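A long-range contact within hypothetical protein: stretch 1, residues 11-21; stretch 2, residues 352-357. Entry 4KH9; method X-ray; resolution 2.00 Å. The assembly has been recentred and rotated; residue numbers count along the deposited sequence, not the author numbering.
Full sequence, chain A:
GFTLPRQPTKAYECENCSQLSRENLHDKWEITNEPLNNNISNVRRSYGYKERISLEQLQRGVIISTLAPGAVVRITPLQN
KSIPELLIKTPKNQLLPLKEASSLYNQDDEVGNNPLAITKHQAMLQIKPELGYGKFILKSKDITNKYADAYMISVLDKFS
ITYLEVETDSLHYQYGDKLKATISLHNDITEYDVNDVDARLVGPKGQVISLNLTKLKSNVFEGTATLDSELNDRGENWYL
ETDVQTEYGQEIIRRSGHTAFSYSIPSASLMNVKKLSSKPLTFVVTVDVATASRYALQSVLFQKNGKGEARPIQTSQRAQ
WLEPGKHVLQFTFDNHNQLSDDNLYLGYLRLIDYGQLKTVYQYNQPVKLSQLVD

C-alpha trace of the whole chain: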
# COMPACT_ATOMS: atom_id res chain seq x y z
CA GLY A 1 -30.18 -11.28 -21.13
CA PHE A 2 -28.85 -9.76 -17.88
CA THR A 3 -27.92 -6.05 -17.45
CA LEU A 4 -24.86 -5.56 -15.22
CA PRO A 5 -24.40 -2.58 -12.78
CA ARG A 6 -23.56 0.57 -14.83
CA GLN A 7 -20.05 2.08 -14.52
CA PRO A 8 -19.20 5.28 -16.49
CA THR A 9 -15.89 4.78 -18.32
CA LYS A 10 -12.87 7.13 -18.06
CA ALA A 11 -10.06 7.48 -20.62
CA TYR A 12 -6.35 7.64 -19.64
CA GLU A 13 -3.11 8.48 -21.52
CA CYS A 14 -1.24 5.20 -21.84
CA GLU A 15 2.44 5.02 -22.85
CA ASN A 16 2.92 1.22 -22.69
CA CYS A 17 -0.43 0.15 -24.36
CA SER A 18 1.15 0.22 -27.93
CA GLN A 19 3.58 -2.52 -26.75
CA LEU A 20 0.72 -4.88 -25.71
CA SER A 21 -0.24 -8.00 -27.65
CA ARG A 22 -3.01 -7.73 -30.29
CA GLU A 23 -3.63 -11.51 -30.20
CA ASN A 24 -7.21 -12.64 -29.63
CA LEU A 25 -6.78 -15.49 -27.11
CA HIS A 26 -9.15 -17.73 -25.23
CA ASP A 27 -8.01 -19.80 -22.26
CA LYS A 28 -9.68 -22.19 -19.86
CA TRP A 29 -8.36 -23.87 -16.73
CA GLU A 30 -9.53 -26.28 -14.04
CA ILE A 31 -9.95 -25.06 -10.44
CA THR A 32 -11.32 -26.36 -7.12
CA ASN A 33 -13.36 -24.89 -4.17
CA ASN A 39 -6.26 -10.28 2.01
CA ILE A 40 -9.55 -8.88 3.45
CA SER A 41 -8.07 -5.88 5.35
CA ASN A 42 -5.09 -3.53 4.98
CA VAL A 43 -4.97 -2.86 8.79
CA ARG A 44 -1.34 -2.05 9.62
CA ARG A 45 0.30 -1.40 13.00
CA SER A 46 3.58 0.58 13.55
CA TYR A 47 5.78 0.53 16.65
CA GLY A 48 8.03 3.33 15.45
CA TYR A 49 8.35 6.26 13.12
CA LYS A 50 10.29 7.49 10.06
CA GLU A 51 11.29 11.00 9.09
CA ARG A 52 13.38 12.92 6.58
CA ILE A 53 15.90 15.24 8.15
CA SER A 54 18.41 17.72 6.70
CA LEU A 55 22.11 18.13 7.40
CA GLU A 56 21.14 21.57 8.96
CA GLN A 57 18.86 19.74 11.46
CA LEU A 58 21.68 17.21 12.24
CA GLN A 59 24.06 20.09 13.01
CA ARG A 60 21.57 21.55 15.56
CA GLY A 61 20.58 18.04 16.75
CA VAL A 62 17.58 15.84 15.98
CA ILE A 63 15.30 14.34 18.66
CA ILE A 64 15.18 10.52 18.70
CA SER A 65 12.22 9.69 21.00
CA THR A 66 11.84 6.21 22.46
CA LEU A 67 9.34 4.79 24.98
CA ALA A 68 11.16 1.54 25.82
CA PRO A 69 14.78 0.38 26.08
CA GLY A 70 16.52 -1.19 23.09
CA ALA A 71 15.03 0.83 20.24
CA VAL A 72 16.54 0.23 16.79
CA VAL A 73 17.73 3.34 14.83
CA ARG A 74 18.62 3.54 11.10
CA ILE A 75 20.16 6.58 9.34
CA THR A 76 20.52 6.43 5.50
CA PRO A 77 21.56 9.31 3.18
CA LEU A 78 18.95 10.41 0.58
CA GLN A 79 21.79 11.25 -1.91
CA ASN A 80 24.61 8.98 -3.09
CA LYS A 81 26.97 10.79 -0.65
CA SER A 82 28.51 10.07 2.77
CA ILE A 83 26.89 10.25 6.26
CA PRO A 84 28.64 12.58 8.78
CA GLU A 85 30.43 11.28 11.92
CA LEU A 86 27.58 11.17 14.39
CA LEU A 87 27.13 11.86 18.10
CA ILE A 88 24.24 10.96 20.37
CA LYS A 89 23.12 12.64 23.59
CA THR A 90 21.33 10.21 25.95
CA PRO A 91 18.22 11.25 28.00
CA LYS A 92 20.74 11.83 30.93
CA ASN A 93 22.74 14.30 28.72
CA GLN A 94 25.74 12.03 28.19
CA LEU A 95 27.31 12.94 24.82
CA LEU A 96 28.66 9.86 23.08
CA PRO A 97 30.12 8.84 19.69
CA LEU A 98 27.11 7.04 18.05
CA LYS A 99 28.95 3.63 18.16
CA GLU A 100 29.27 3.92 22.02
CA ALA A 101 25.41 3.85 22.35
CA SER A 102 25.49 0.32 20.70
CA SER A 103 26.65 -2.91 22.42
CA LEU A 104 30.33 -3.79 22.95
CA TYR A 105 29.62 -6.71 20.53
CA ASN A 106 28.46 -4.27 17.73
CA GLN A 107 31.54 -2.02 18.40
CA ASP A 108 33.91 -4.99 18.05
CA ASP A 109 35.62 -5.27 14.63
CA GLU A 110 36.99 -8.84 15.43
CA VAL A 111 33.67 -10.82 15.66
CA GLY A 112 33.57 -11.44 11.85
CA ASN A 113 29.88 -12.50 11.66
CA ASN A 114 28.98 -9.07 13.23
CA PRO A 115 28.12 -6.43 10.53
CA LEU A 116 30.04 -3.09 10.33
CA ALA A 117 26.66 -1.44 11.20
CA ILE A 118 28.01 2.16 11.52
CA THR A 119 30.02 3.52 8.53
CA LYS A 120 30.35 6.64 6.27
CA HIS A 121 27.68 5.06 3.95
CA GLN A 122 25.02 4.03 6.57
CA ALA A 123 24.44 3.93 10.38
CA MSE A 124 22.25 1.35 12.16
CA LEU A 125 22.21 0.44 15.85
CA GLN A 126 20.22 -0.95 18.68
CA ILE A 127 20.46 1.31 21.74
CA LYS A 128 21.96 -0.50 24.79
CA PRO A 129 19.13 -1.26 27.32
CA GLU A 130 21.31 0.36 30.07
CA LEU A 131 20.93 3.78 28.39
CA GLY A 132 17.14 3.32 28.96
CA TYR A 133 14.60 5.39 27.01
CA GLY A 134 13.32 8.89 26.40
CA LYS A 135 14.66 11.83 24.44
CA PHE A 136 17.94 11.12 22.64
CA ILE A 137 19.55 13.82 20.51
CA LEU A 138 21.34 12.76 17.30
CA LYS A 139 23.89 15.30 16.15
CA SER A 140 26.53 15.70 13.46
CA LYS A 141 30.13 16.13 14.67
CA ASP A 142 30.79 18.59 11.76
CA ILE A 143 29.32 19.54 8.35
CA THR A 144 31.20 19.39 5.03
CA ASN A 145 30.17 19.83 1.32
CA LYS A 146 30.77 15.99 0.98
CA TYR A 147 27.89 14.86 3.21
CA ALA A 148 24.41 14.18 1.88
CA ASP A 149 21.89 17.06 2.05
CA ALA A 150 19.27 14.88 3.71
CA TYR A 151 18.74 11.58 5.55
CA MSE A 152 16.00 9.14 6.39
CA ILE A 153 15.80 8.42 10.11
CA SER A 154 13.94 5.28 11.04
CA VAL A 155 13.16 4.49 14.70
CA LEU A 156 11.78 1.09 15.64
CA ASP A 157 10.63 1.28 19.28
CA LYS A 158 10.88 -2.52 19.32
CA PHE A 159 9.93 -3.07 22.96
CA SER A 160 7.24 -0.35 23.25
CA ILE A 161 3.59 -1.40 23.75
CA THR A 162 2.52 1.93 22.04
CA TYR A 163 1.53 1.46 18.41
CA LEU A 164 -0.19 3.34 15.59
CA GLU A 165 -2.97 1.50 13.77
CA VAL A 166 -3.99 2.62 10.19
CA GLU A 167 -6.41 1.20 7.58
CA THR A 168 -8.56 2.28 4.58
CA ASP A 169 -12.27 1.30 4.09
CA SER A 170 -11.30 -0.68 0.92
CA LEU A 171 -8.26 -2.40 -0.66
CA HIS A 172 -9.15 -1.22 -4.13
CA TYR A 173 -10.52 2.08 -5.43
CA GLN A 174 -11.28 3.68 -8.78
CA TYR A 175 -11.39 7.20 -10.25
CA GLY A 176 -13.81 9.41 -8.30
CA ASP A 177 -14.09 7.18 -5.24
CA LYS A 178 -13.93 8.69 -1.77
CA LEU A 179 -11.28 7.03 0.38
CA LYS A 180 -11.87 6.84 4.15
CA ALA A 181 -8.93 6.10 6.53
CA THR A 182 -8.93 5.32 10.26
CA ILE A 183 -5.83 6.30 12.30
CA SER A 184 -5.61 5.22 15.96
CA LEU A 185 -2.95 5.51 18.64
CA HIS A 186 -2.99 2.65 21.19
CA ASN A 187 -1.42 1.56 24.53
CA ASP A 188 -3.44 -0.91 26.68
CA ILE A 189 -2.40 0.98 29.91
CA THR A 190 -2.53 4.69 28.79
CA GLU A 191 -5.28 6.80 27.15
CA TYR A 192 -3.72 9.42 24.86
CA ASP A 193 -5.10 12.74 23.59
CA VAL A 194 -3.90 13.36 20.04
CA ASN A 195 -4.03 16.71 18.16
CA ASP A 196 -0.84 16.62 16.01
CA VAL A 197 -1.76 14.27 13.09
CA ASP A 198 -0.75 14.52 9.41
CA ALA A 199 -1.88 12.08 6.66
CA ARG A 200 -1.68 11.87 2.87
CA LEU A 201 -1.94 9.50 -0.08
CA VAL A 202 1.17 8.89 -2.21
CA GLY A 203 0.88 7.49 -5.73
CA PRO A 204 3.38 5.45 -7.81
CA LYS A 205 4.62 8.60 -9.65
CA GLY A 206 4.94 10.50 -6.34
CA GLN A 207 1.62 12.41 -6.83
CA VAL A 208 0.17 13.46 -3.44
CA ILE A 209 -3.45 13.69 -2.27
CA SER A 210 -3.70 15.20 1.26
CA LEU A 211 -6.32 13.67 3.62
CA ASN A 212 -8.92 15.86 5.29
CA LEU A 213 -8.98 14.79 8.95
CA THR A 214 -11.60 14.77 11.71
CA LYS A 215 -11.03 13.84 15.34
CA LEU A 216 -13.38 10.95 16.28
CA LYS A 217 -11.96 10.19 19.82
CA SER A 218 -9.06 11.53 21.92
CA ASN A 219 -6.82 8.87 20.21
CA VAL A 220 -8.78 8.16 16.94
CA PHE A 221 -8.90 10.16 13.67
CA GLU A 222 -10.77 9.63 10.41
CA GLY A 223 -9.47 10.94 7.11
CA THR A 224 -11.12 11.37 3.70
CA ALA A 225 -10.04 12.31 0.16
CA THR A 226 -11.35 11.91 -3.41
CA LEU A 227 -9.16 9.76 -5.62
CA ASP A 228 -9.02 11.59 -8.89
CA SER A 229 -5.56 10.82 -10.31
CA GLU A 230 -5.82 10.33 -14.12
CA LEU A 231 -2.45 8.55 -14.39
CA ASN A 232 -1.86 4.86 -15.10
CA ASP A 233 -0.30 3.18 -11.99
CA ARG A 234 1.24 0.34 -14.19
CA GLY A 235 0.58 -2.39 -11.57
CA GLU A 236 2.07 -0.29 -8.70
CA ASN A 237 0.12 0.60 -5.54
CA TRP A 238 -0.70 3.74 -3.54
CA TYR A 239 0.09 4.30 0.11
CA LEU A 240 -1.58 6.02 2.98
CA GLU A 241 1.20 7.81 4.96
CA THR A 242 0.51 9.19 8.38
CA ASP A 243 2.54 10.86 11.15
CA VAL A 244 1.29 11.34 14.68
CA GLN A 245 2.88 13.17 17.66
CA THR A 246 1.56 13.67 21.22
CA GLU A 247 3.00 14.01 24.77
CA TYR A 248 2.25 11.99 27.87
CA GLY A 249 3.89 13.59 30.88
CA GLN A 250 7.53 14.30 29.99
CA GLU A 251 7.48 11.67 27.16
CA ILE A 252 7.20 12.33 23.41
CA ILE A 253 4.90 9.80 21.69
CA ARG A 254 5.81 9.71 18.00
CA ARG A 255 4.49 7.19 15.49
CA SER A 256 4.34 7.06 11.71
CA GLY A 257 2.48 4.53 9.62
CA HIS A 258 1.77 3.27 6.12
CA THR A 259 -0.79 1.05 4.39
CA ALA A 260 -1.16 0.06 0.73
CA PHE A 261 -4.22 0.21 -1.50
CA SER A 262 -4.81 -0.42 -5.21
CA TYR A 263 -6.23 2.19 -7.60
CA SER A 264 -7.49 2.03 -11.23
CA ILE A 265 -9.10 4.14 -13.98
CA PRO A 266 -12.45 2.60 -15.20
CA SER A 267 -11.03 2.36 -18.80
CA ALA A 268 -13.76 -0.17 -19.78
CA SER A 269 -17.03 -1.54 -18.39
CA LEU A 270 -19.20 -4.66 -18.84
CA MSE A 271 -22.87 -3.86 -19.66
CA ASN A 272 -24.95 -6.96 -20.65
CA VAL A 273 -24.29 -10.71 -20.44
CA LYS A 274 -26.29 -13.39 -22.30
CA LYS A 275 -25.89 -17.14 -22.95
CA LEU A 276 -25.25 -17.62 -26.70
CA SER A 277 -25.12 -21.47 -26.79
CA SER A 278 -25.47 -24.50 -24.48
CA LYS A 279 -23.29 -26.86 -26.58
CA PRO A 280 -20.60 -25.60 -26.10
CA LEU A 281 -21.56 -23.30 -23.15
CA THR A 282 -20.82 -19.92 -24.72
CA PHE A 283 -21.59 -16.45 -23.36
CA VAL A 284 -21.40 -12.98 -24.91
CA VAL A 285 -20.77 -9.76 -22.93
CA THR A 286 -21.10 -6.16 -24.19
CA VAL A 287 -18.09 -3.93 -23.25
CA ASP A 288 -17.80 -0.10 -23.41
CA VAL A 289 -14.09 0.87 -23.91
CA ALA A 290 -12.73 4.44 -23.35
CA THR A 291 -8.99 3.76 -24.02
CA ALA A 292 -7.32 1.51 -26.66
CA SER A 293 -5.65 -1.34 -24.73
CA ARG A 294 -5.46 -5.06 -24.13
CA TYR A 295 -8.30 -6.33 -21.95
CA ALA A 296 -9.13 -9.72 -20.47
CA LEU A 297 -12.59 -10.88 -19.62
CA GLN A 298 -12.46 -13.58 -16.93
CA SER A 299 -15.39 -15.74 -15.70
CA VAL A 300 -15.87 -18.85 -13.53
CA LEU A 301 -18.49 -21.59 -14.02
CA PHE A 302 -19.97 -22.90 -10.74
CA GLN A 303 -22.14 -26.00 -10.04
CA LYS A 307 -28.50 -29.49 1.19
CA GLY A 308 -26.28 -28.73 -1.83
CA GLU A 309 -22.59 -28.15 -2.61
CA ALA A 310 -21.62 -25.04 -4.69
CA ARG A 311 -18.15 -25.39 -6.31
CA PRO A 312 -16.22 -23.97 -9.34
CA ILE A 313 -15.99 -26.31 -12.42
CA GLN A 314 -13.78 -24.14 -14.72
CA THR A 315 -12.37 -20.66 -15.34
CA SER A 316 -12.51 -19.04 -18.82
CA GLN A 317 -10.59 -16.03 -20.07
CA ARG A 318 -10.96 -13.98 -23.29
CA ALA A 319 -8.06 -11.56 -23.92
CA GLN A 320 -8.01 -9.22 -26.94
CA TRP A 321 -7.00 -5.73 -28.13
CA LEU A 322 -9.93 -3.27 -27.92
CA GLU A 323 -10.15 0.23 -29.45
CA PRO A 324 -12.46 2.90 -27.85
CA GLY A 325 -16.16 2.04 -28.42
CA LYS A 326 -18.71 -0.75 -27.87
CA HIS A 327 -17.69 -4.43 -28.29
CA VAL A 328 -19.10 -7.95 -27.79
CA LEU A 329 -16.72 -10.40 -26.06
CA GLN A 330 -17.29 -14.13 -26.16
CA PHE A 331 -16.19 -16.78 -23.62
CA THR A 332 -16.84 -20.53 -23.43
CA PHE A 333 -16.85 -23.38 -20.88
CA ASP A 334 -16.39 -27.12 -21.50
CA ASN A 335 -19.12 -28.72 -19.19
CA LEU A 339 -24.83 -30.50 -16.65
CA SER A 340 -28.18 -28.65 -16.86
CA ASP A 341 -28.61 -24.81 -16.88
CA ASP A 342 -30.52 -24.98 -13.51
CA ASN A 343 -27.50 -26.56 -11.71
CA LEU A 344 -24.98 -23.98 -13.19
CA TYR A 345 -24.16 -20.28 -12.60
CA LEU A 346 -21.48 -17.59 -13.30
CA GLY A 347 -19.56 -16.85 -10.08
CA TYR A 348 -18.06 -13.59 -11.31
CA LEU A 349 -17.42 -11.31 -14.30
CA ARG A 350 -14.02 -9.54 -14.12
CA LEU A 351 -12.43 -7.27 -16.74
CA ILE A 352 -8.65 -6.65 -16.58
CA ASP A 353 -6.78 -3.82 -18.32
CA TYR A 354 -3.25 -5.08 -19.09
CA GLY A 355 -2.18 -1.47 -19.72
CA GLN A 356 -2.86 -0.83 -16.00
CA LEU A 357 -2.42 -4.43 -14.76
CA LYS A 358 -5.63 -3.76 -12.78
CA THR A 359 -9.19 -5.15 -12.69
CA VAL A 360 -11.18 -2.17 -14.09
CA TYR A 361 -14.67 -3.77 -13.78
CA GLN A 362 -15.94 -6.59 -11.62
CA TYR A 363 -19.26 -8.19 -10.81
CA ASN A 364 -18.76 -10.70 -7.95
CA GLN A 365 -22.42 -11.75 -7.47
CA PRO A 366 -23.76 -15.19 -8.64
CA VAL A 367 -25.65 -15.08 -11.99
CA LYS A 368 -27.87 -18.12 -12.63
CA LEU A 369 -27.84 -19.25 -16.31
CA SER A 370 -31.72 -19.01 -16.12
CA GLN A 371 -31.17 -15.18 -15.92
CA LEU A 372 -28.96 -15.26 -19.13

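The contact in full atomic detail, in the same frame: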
# COMPACT_ATOMS: atom_id res chain seq x y z
N ALA A 11 -11.25 7.69 -19.79
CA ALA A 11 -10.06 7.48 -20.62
C ALA A 11 -8.80 7.88 -19.84
O ALA A 11 -8.87 8.68 -18.90
CB ALA A 11 -10.16 8.29 -21.91
N TYR A 12 -7.65 7.30 -20.22
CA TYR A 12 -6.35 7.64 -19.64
C TYR A 12 -5.30 7.63 -20.77
O TYR A 12 -5.50 6.98 -21.80
CB TYR A 12 -5.96 6.72 -18.47
CG TYR A 12 -5.63 5.29 -18.84
CD1 TYR A 12 -6.64 4.35 -19.04
CD2 TYR A 12 -4.31 4.85 -18.91
CE1 TYR A 12 -6.34 3.03 -19.37
CE2 TYR A 12 -4.00 3.52 -19.19
CZ TYR A 12 -5.02 2.61 -19.42
OH TYR A 12 -4.74 1.30 -19.73
N GLU A 13 -4.23 8.40 -20.58
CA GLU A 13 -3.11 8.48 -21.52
C GLU A 13 -2.17 7.36 -21.16
O GLU A 13 -1.63 7.33 -20.06
CB GLU A 13 -2.42 9.87 -21.49
CG GLU A 13 -3.31 11.03 -21.93
CD GLU A 13 -2.64 12.39 -22.00
OE1 GLU A 13 -1.45 12.46 -22.40
OE2 GLU A 13 -3.32 13.40 -21.71
N CYS A 14 -2.05 6.38 -22.06
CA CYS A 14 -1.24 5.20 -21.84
C CYS A 14 -0.03 5.19 -22.74
O CYS A 14 -0.17 5.32 -23.96
CB CYS A 14 -2.08 3.94 -22.04
SG CYS A 14 -1.33 2.45 -21.35
N GLU A 15 1.16 5.04 -22.14
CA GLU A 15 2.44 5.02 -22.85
C GLU A 15 2.84 3.61 -23.27
O GLU A 15 3.43 3.45 -24.33
CB GLU A 15 3.57 5.65 -21.98
CG GLU A 15 3.76 5.03 -20.60
CD GLU A 15 4.88 5.59 -19.74
OE1 GLU A 15 5.41 6.67 -20.06
OE2 GLU A 15 5.18 4.95 -18.71
N ASN A 16 2.51 2.60 -22.45
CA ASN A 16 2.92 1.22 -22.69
C ASN A 16 1.87 0.37 -23.46
O ASN A 16 2.20 -0.76 -23.81
CB ASN A 16 3.23 0.53 -21.37
CG ASN A 16 2.05 0.39 -20.44
OD1 ASN A 16 1.44 1.38 -20.01
ND2 ASN A 16 1.74 -0.84 -20.06
N CYS A 17 0.65 0.91 -23.70
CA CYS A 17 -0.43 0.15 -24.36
C CYS A 17 -0.04 -0.30 -25.77
O CYS A 17 -0.35 -1.43 -26.11
CB CYS A 17 -1.74 0.94 -24.38
SG CYS A 17 -2.71 0.77 -22.85
N SER A 18 0.67 0.54 -26.56
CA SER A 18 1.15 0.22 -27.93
C SER A 18 2.01 -1.06 -27.98
O SER A 18 2.01 -1.77 -28.98
CB SER A 18 1.96 1.39 -28.48
OG SER A 18 1.12 2.50 -28.72
N GLN A 19 2.72 -1.36 -26.88
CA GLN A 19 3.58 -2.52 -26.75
C GLN A 19 2.80 -3.81 -26.41
O GLN A 19 3.39 -4.89 -26.41
CB GLN A 19 4.63 -2.27 -25.65
CG GLN A 19 5.63 -1.16 -26.00
CD GLN A 19 6.64 -0.90 -24.90
OE1 GLN A 19 6.80 0.24 -24.44
NE2 GLN A 19 7.34 -1.94 -24.46
N LEU A 20 1.49 -3.70 -26.10
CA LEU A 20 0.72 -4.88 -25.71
C LEU A 20 0.33 -5.74 -26.90
O LEU A 20 0.16 -5.25 -28.02
CB LEU A 20 -0.54 -4.49 -24.91
CG LEU A 20 -0.32 -3.81 -23.55
CD1 LEU A 20 -1.63 -3.26 -23.02
CD2 LEU A 20 0.32 -4.76 -22.55
N SER A 21 0.17 -7.03 -26.64
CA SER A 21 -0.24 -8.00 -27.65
C SER A 21 -1.62 -7.66 -28.22
O SER A 21 -2.51 -7.18 -27.49
CB SER A 21 -0.25 -9.40 -27.06
OG SER A 21 -0.90 -10.25 -27.97
N ILE A 352 -10.00 -7.12 -16.90
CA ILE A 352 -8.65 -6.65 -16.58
C ILE A 352 -8.14 -5.78 -17.71
O ILE A 352 -8.30 -6.14 -18.87
CB ILE A 352 -7.66 -7.84 -16.32
CG1 ILE A 352 -8.13 -8.72 -15.14
CG2 ILE A 352 -6.21 -7.34 -16.04
CD1 ILE A 352 -7.45 -10.06 -14.99
N ASP A 353 -7.47 -4.69 -17.37
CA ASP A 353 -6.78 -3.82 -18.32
C ASP A 353 -5.31 -4.11 -18.17
O ASP A 353 -4.74 -3.74 -17.15
CB ASP A 353 -7.12 -2.33 -18.07
CG ASP A 353 -6.42 -1.32 -18.97
OD1 ASP A 353 -5.53 -1.73 -19.76
OD2 ASP A 353 -6.80 -0.14 -18.93
N TYR A 354 -4.67 -4.75 -19.18
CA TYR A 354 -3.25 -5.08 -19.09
C TYR A 354 -2.36 -3.86 -19.20
O TYR A 354 -1.19 -3.94 -18.81
CB TYR A 354 -2.85 -6.11 -20.14
CG TYR A 354 -3.34 -7.49 -19.79
CD1 TYR A 354 -2.72 -8.25 -18.81
CD2 TYR A 354 -4.39 -8.08 -20.49
CE1 TYR A 354 -3.13 -9.54 -18.52
CE2 TYR A 354 -4.80 -9.38 -20.22
CZ TYR A 354 -4.18 -10.10 -19.21
OH TYR A 354 -4.59 -11.38 -18.92
N GLY A 355 -2.91 -2.73 -19.67
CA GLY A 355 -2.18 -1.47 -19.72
C GLY A 355 -1.96 -0.94 -18.31
O GLY A 355 -0.96 -0.28 -18.04
N GLN A 356 -2.90 -1.25 -17.40
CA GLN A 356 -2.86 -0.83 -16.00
C GLN A 356 -2.43 -1.96 -15.09
O GLN A 356 -1.97 -1.69 -13.98
CB GLN A 356 -4.25 -0.35 -15.56
CG GLN A 356 -4.64 1.02 -16.12
CD GLN A 356 -5.94 1.46 -15.53
OE1 GLN A 356 -6.00 1.89 -14.38
NE2 GLN A 356 -7.02 1.28 -16.26
N LEU A 357 -2.63 -3.22 -15.53
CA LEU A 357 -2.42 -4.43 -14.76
C LEU A 357 -3.33 -4.35 -13.53
O LEU A 357 -2.92 -4.65 -12.40
CB LEU A 357 -0.93 -4.68 -14.42
CG LEU A 357 -0.04 -5.07 -15.59
CD1 LEU A 357 1.43 -4.91 -15.24
CD2 LEU A 357 -0.31 -6.51 -16.03

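The touching residues are at least 334 positions apart in sequence, and the contact is small, burying 278 Å² summed over both sides. Stretch 2 leaves a strand at Asp353 and turns at once. The backbone N of Gln356 and the N of Leu357 both donate to the carbonyl O of Asp353, at 3.1 and 2.7 Å respectively, so one acceptor takes two donors and closes the turn. Stretch 1 is mainly loop, with helical backbone angles from Glu15 to Gln19. Two bonds tighten it: Gln19 N to Asn16 O at 3.2 Å and Leu20 N to Cys17 O at 2.9 Å. No backbone-to-backbone hydrogen bond links the stretches; the closest CA atoms, those of Cys17 and Gly355, lie 5.2 Å apart, and the bonds that cross the gap start from side chains of stretch 1.

The strongest of these is between Tyr12 and Asp353. The hydroxyl OH of Tyr12 donates to OD2 of Asp353 at 2.6 Å, a short distance in keeping with a phenol facing a carboxylate, and OD2 sits at the ring edge, near the ring plane, where an O-H bond can point while the oxygen lone pair stays conjugated with the ring. Both residues are buried, so the pairing gives each polar group a partner away from solvent.

The same carboxylate also organizes its own turn. Gly355 N donates to OD1 of Asp353 at 2.8 Å with an N-H...O angle of 138°, while Gln356 NE2 donates to OD2 of Asp353 at 3.0 Å with a nearly straight angle of 169°. OD2 therefore accepts from the Tyr12 hydroxyl and the Gln356 amide together. In this arrangement the Gln356 side chain has its CD over one face of the Tyr12 ring, and its CG comes within 3.6 Å of Tyr12 OH. Both carboxylate oxygens of Asp353, and both NE2 and OE1 of Gln356, also have partners elsewhere in the structure.

The second crossing bond is weak. Asn16 ND2 donates to the carbonyl O of Gly355 at 3.4 Å; the angle of 154° is favourable, but the separation is long. The Asn16 side chain, with chi1 in the p well, points its CA-to-CB bond toward stretch 2.

Gly355 occupies the centre of the contact, with 63 Å² covered. Its CA is 3.9 Å from Cys17 SG and 3.8 Å from Tyr12 OH, and there is no room for a side chain: a CB in ideal position would stand 2.6 Å from Cys17 SG and also 2.6 Å from Tyr12 OH, both clashes, and a tight 3.4 Å from Cys14 SG. The absence of a side chain thus lets stretch 1 pack directly against the turn's backbone.

Leu20 supplies the apolar part. Its CD1 lies 3.6 Å from Gly355 N and 3.9 Å from Tyr354 C, and its CD2 is 4.2 Å from Tyr354 CB. These are van der Waals distances. The end of the Tyr354 side chain leads away from stretch 1, so Leu20 meets the base of that residue and the adjoining peptide.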